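Local coordinates for oxysterol-binding protein homolog 3 (Saccharomyces cerevisiae, PDB 4IC4) that carries sterols and phospholipids between membranes through the cytosol, its OSBP-related domain holding the lipid in a hydrophobic pocket, at residues R244-K249 and A266-Q271. Sequence-based numbering, arbitrary orientation.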
ATOM      1  N   ARG A 244      -1.880 -21.425  -7.693  1.00 25.40           N
ATOM      2  CA  ARG A 244      -2.179 -20.013  -7.478  1.00 22.23           C
ATOM      3  C   ARG A 244      -2.724 -19.352  -8.740  1.00 20.78           C
ATOM      4  O   ARG A 244      -2.184 -19.536  -9.831  1.00 20.54           O
ATOM      5  CB  ARG A 244      -0.921 -19.260  -7.022  1.00 21.88           C
ATOM      6  CG  ARG A 244      -1.144 -17.761  -6.800  1.00 19.70           C
ATOM      7  CD  ARG A 244       0.095 -17.065  -6.241  1.00 18.24           C
ATOM      8  NE  ARG A 244       1.210 -17.039  -7.186  1.00 14.52           N
ATOM      9  CZ  ARG A 244       2.408 -16.525  -6.917  1.00 14.09           C
ATOM     10  NH1 ARG A 244       2.656 -15.989  -5.724  1.00 14.70           N
ATOM     11  NH2 ARG A 244       3.362 -16.550  -7.837  1.00 15.65           N
ATOM     12  N   SER A 245      -3.801 -18.590  -8.588  1.00 17.91           N
ATOM     13  CA  SER A 245      -4.396 -17.882  -9.714  1.00 17.57           C
ATOM     14  C   SER A 245      -3.538 -16.661 -10.020  1.00 17.88           C
ATOM     15  O   SER A 245      -3.381 -15.780  -9.172  1.00 16.84           O
ATOM     16  CB  SER A 245      -5.815 -17.428  -9.375  1.00 18.67           C
ATOM     17  OG  SER A 245      -6.309 -16.565 -10.386  1.00 20.53           O
ATOM     18  N   GLU A 246      -2.991 -16.605 -11.230  1.00 16.58           N
ATOM     19  CA  GLU A 246      -2.135 -15.491 -11.619  1.00 16.85           C
ATOM     20  C   GLU A 246      -2.617 -14.712 -12.837  1.00 16.24           C
ATOM     21  O   GLU A 246      -2.220 -13.564 -13.041  1.00 16.22           O
ATOM     22  CB  GLU A 246      -0.713 -16.002 -11.858  1.00 17.22           C
ATOM     23  CG  GLU A 246      -0.048 -16.504 -10.588  1.00 19.55           C
ATOM     24  CD  GLU A 246       1.328 -17.086 -10.827  1.00 21.51           C
ATOM     25  OE1 GLU A 246       2.012 -16.640 -11.773  1.00 24.26           O
ATOM     26  OE2 GLU A 246       1.733 -17.980 -10.055  1.00 23.13           O
ATOM     27  N   GLY A 247      -3.482 -15.326 -13.639  1.00 16.18           N
ATOM     28  CA  GLY A 247      -3.975 -14.655 -14.829  1.00 16.33           C
ATOM     29  C   GLY A 247      -5.225 -13.819 -14.634  1.00 14.11           C
ATOM     30  O   GLY A 247      -5.967 -13.991 -13.665  1.00 15.93           O
ATOM     31  N   PHE A 248      -5.460 -12.901 -15.562  1.00 15.13           N
ATOM     32  CA  PHE A 248      -6.637 -12.047 -15.496  1.00 15.20           C
ATOM     33  C   PHE A 248      -6.903 -11.423 -16.858  1.00 16.11           C
ATOM     34  O   PHE A 248      -6.018 -11.373 -17.712  1.00 16.68           O
ATOM     35  CB  PHE A 248      -6.442 -10.957 -14.438  1.00 15.40           C
ATOM     36  CG  PHE A 248      -5.388  -9.947 -14.791  1.00 14.76           C
ATOM     37  CD1 PHE A 248      -5.693  -8.850 -15.587  1.00 16.94           C
ATOM     38  CD2 PHE A 248      -4.084 -10.103 -14.336  1.00 15.96           C
ATOM     39  CE1 PHE A 248      -4.711  -7.920 -15.924  1.00 18.31           C
ATOM     40  CE2 PHE A 248      -3.099  -9.184 -14.665  1.00 14.16           C
ATOM     41  CZ  PHE A 248      -3.410  -8.089 -15.460  1.00 17.08           C
ATOM     42  N   LYS A 249      -8.131 -10.961 -17.052  1.00 16.04           N
ATOM     43  CA  LYS A 249      -8.539 -10.338 -18.302  1.00 17.27           C
ATOM     44  C   LYS A 249      -9.142  -8.978 -17.994  1.00 15.82           C
ATOM     45  O   LYS A 249      -9.723  -8.772 -16.927  1.00 18.23           O
ATOM     46  CB  LYS A 249      -9.582 -11.207 -19.012  1.00 19.78           C
ATOM     47  CG  LYS A 249      -9.091 -12.586 -19.430  1.00 23.79           C
ATOM     48  CD  LYS A 249      -8.034 -12.498 -20.519  1.00 27.63           C
ATOM     49  CE  LYS A 249      -7.691 -13.881 -21.061  1.00 29.85           C
ATOM     50  NZ  LYS A 249      -6.690 -13.822 -22.160  1.00 33.16           N
ATOM     51  N   ALA A 266      -4.916  -8.581 -21.315  1.00 13.87           N
ATOM     52  CA  ALA A 266      -4.727  -9.855 -20.639  1.00 14.63           C
ATOM     53  C   ALA A 266      -3.302 -10.000 -20.135  1.00 15.24           C
ATOM     54  O   ALA A 266      -2.366  -9.453 -20.714  1.00 15.51           O
ATOM     55  CB  ALA A 266      -5.063 -11.005 -21.578  1.00 17.13           C
ATOM     56  N   GLY A 267      -3.149 -10.743 -19.047  1.00 13.97           N
ATOM     57  CA  GLY A 267      -1.832 -10.958 -18.487  1.00 14.46           C
ATOM     58  C   GLY A 267      -1.888 -11.657 -17.145  1.00 12.41           C
ATOM     59  O   GLY A 267      -2.911 -12.241 -16.772  1.00 14.23           O
ATOM     60  N   LYS A 268      -0.774 -11.606 -16.427  1.00 14.22           N
ATOM     61  CA  LYS A 268      -0.666 -12.209 -15.105  1.00 12.94           C
ATOM     62  C   LYS A 268      -0.179 -11.109 -14.172  1.00 12.49           C
ATOM     63  O   LYS A 268       0.767 -10.392 -14.505  1.00 12.24           O
ATOM     64  CB  LYS A 268       0.338 -13.365 -15.121  1.00 15.05           C
ATOM     65  CG  LYS A 268      -0.097 -14.559 -15.956  1.00 17.21           C
ATOM     66  CD  LYS A 268       0.915 -15.691 -15.864  1.00 20.43           C
ATOM     67  CE  LYS A 268       0.423 -16.937 -16.584  1.00 23.67           C
ATOM     68  NZ  LYS A 268       1.426 -18.039 -16.514  1.00 27.45           N
ATOM     69  N   TRP A 269      -0.820 -10.963 -13.016  1.00 13.40           N
ATOM     70  CA  TRP A 269      -0.415  -9.917 -12.083  1.00 12.96           C
ATOM     71  C   TRP A 269       0.958 -10.167 -11.481  1.00 13.78           C
ATOM     72  O   TRP A 269       1.512  -9.311 -10.792  1.00 13.04           O
ATOM     73  CB  TRP A 269      -1.452  -9.743 -10.968  1.00 11.80           C
ATOM     74  CG  TRP A 269      -1.809 -10.998 -10.240  1.00 10.62           C
ATOM     75  CD1 TRP A 269      -2.843 -11.847 -10.522  1.00 13.51           C
ATOM     76  CD2 TRP A 269      -1.136 -11.546  -9.104  1.00 12.92           C
ATOM     77  NE1 TRP A 269      -2.855 -12.889  -9.628  1.00 12.76           N
ATOM     78  CE2 TRP A 269      -1.817 -12.731  -8.747  1.00 13.39           C
ATOM     79  CE3 TRP A 269      -0.022 -11.151  -8.351  1.00 13.92           C
ATOM     80  CZ2 TRP A 269      -1.420 -13.528  -7.668  1.00 12.83           C
ATOM     81  CZ3 TRP A 269       0.373 -11.941  -7.278  1.00 13.53           C
ATOM     82  CH2 TRP A 269      -0.325 -13.119  -6.947  1.00 13.74           C
ATOM     83  N   THR A 270       1.510 -11.343 -11.755  1.00 13.26           N
ATOM     84  CA  THR A 270       2.828 -11.708 -11.261  1.00 14.42           C
ATOM     85  C   THR A 270       3.908 -11.404 -12.294  1.00 14.38           C
ATOM     86  O   THR A 270       5.097 -11.578 -12.017  1.00 15.99           O
ATOM     87  CB  THR A 270       2.904 -13.213 -10.963  1.00 13.21           C
ATOM     88  OG1 THR A 270       2.557 -13.941 -12.150  1.00 15.88           O
ATOM     89  CG2 THR A 270       1.953 -13.592  -9.843  1.00 13.53           C
ATOM     90  N   GLN A 271       3.512 -10.940 -13.477  1.00 16.27           N
ATOM     91  CA  GLN A 271       4.503 -10.692 -14.521  1.00 17.25           C
ATOM     92  C   GLN A 271       4.267  -9.512 -15.463  1.00 16.19           C
ATOM     93  O   GLN A 271       5.085  -8.601 -15.527  1.00 14.17           O
ATOM     94  CB  GLN A 271       4.669 -11.964 -15.358  1.00 21.09           C
ATOM     95  CG  GLN A 271       6.040 -12.156 -16.012  1.00 27.64           C
ATOM     96  CD  GLN A 271       6.456 -11.011 -16.918  1.00 31.27           C
ATOM     97  OE1 GLN A 271       6.962  -9.985 -16.456  1.00 33.16           O
ATOM     98  NE2 GLN A 271       6.243 -11.180 -18.219  1.00 32.94           N
TER
HETATM   99  O   HOH W   1      -5.330 -13.996 -10.926  1.00 17.24           O
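Both Trp269 and Thr270 take the crowded first torsion, CG of the one (chi1 53°) and OG1 of the other (chi1 56°) lying between backbone N and carbonyl carbon; this sets the indole against 244-246, its NE1 edge toward Ser245 O, and brings the hydroxyl to the Glu246 carboxylate. Glu246, its CG beside its own backbone N and its chain extended, crosses Thr270 at about a right angle. Thr270 OG1 donates to Glu246 OE1 at 2.8 Å, from above the carboxylate plane. In a salt bridge, OE2 accepts from both NE and NH2 of Arg244, side-on and in the guanidinium plane, 3.1 Å each; Arg244 NH1 goes to Arg110 O. Trp269 NE1 meets a lone pair of Ser245 O at 3.0 Å, though the bond is bent (134° at hydrogen), and makes a weak second one to a water that also bonds Gly247 O and Ser245 OG, itself bonded to Asp236 O. Thr270 CG2 sits 3.4 Å above one indole face, toward the rim. Beyond, Phe248 and Gly267 form a hydrogen-bonded pair of the antiparallel hairpin 247-253/263-268, and Trp269 N donates to Glu246 O. An alanine at Glu246 removes the acceptor for Thr270 OG1 and for Arg244 NE and NH2, and would probably leave Thr270 less firmly held to 244-246. One carboxylate thus ties the two segments together where this hairpin frays into loops, and the flanking guanidinium probably favours its ionised form.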